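Local coordinates for protein-tyrosine-phosphatase (Vibrio vulnificus, PDB 7DHE) that probably removes phosphate from protein tyrosines by hydrolysis, as a member of the low molecular weight phosphotyrosine protein phosphatase family, at residues N15-P20 with P121-Q126. Numbering follows the deposited sequence.
Sequences NICRSP and PDPYRQ. With B85 (benzylphosphonic acid), chain E.
Cys17 CA lies 6.8 Å from Tyr124 CA, and Arg18 CA 6.9 Å from Asp122 CA, with no hydrogen bond joining the two backbones. Residues 15-20 hold the end of the CX5R phosphate-binding loop (P-loop), which opens at Cys12, the probable nucleophile, and lead into helix 18-29 with Cys17 as N-cap residue. Residues 121-126 form the irregular loop that carries Asp122, the predicted proton donor, and end in a type II turn from Pro123 to Gln126.

Benzylphosphonic acid lies between them, a phosphotyrosine-like group. Backbone N atoms of Ile16 and Cys17 both donate to its O10, and the N of Arg18 points almost straight at O9, as suits an anion at a helix start. Arginine adds a flat, charged fork: Arg18 NE reaches O9 at 2.9 Å and NH2 reaches O11 at 2.8 Å, with the phosphorus in the guanidinium plane. A salt bridge from NH1 to Glu90 and a hydrogen bond to Ile120 O should hold the guanidinium in its rotation.

Over one face of that guanidinium lies Asp122 CB, 3.7 Å from Arg18 CZ, the carboxylate stacked with its plane only 14° away; OD1 lies well out of the guanidinium plane and no N-H points at it. With CG anti to its backbone N (chi1 -174°), Asp122 brings OD1 to Tyr124 N in an Asx turn. The carboxylate's place beside the benzyl group is consistent with a proton donor.

Pro123, a compact ring, packs CG on Cys17 CB and CD on Arg18 CG. Tyrosine supplies a broad apolar wall for the benzyl group: the Tyr124 ring takes ligand C1 over one face, with Cys17 SG oblique to it. Ile16, long and branched, makes a CH-pi contact there, its CD1 3.9 Å from the Tyr124 ring centroid and 27° off the normal.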
loop_
_atom_site.group_PDB
_atom_site.type_symbol
_atom_site.label_atom_id
_atom_site.label_comp_id
_atom_site.label_asym_id
_atom_site.label_seq_id
_atom_site.Cartn_x
_atom_site.Cartn_y
_atom_site.Cartn_z
ATOM N N ASN A 15 4.503 5.056 -3.962
ATOM C CA ASN A 15 3.146 5.450 -3.537
ATOM C C ASN A 15 2.294 5.933 -4.719
ATOM O O ASN A 15 1.513 6.866 -4.595
ATOM C CB ASN A 15 3.164 6.459 -2.386
ATOM C CG ASN A 15 1.847 6.653 -1.672
ATOM O OD1 ASN A 15 1.458 7.767 -1.286
ATOM N ND2 ASN A 15 1.138 5.566 -1.451
ATOM N N ILE A 16 2.429 5.268 -5.871
ATOM C CA ILE A 16 1.639 5.599 -7.057
ATOM C C ILE A 16 0.937 4.356 -7.632
ATOM O O ILE A 16 -0.036 4.497 -8.371
ATOM C CB ILE A 16 2.466 6.375 -8.145
ATOM C CG1 ILE A 16 3.766 5.587 -8.535
ATOM C CG2 ILE A 16 2.777 7.795 -7.674
ATOM C CD1 ILE A 16 4.372 5.952 -9.761
ATOM N N CYS A 17 1.444 3.156 -7.333
ATOM C CA CYS A 17 0.873 1.924 -7.877
ATOM C C CYS A 17 0.271 1.002 -6.810
ATOM O O CYS A 17 -0.942 0.998 -6.586
ATOM C CB CYS A 17 1.875 1.173 -8.757
ATOM S SG CYS A 17 2.245 1.984 -10.314
ATOM N N ARG A 18 1.117 0.204 -6.190
ATOM C CA ARG A 18 0.644 -0.809 -5.265
ATOM C C ARG A 18 0.014 -0.248 -3.999
ATOM O O ARG A 18 -1.106 -0.641 -3.657
ATOM C CB ARG A 18 1.766 -1.808 -4.944
ATOM C CG ARG A 18 2.270 -2.603 -6.172
ATOM C CD ARG A 18 3.563 -3.275 -5.846
ATOM N NE ARG A 18 4.606 -2.290 -5.688
ATOM C CZ ARG A 18 5.832 -2.564 -5.284
ATOM N NH1 ARG A 18 6.183 -3.808 -5.008
ATOM N NH2 ARG A 18 6.724 -1.595 -5.157
ATOM N N SER A 19 0.729 0.633 -3.301
ATOM C CA SER A 19 0.257 1.139 -2.023
ATOM C C SER A 19 -1.047 1.955 -2.129
ATOM O O SER A 19 -1.950 1.694 -1.317
ATOM C CB SER A 19 1.349 1.886 -1.268
ATOM O OG SER A 19 1.944 2.943 -1.997
ATOM N N PRO A 20 -1.268 2.859 -3.116
ATOM C CA PRO A 20 -2.595 3.472 -3.199
ATOM C C PRO A 20 -3.699 2.430 -3.492
ATOM O O PRO A 20 -4.820 2.560 -2.974
ATOM C CB PRO A 20 -2.445 4.497 -4.313
ATOM C CG PRO A 20 -1.265 4.113 -5.047
ATOM C CD PRO A 20 -0.358 3.418 -4.135
ATOM N N PRO A 121 4.409 -7.793 -6.647
ATOM C CA PRO A 121 5.347 -7.187 -7.601
ATOM C C PRO A 121 4.943 -5.826 -8.135
ATOM O O PRO A 121 3.777 -5.564 -8.361
ATOM C CB PRO A 121 5.396 -8.227 -8.718
ATOM C CG PRO A 121 3.987 -8.827 -8.694
ATOM C CD PRO A 121 3.726 -8.967 -7.224
ATOM N N ASP A 122 5.921 -4.993 -8.349
ATOM C CA ASP A 122 5.738 -3.670 -8.903
ATOM C C ASP A 122 5.320 -3.726 -10.388
ATOM O O ASP A 122 6.081 -4.223 -11.227
ATOM C CB ASP A 122 7.040 -2.893 -8.747
ATOM C CG ASP A 122 6.957 -1.462 -9.154
ATOM O OD1 ASP A 122 5.825 -0.979 -9.406
ATOM O OD2 ASP A 122 8.025 -0.820 -9.245
ATOM N N PRO A 123 4.148 -3.156 -10.738
ATOM C CA PRO A 123 3.748 -3.135 -12.157
ATOM C C PRO A 123 4.217 -1.888 -12.938
ATOM O O PRO A 123 3.959 -1.768 -14.137
ATOM C CB PRO A 123 2.235 -3.114 -12.055
ATOM C CG PRO A 123 1.962 -2.316 -10.808
ATOM C CD PRO A 123 3.114 -2.545 -9.868
ATOM N N TYR A 124 4.859 -0.929 -12.244
ATOM C CA TYR A 124 5.232 0.339 -12.830
ATOM C C TYR A 124 6.060 0.180 -14.089
ATOM O O TYR A 124 6.931 -0.688 -14.140
ATOM C CB TYR A 124 5.901 1.239 -11.794
ATOM C CG TYR A 124 6.029 2.683 -12.224
ATOM C CD1 TYR A 124 4.908 3.433 -12.570
ATOM C CD2 TYR A 124 7.273 3.301 -12.289
ATOM C CE1 TYR A 124 5.026 4.755 -12.997
ATOM C CE2 TYR A 124 7.404 4.622 -12.714
ATOM C CZ TYR A 124 6.274 5.357 -13.036
ATOM O OH TYR A 124 6.383 6.661 -13.463
ATOM N N ARG A 125 5.742 0.998 -15.122
ATOM C CA ARG A 125 6.400 1.030 -16.436
ATOM C C ARG A 125 6.032 -0.156 -17.325
ATOM O O ARG A 125 6.585 -0.293 -18.412
ATOM C CB ARG A 125 7.931 1.189 -16.321
ATOM C CG ARG A 125 8.373 2.521 -15.788
ATOM C CD ARG A 125 9.868 2.599 -15.602
ATOM N NE ARG A 125 10.144 2.599 -14.166
ATOM C CZ ARG A 125 10.491 3.669 -13.466
ATOM N NH1 ARG A 125 10.680 3.578 -12.156
ATOM N NH2 ARG A 125 10.647 4.840 -14.068
ATOM N N GLN A 126 5.091 -0.991 -16.891
ATOM C CA GLN A 126 4.657 -2.158 -17.656
ATOM C C GLN A 126 3.242 -1.960 -18.212
ATOM O O GLN A 126 2.582 -0.961 -17.916
ATOM C CB GLN A 126 4.747 -3.426 -16.790
ATOM C CG GLN A 126 6.174 -3.768 -16.383
ATOM C CD GLN A 126 6.224 -4.630 -15.163
ATOM O OE1 GLN A 126 5.874 -5.806 -15.204
ATOM N NE2 GLN A 126 6.683 -4.070 -14.047
HETATM C C1 B85 E . 6.987 4.005 -8.242
HETATM C C2 B85 E . 8.203 4.676 -8.228
HETATM C C3 B85 E . 9.387 3.974 -8.314
HETATM C C4 B85 E . 9.359 2.599 -8.402
HETATM C C5 B85 E . 8.145 1.924 -8.395
HETATM C C6 B85 E . 6.942 2.619 -8.318
HETATM C C7 B85 E . 5.624 1.882 -8.282
HETATM P P8 B85 E . 5.093 1.444 -6.624
HETATM O O9 B85 E . 4.004 0.350 -6.728
HETATM O O10 B85 E . 4.391 2.709 -6.067
HETATM O O11 B85 E . 6.274 1.055 -5.782
#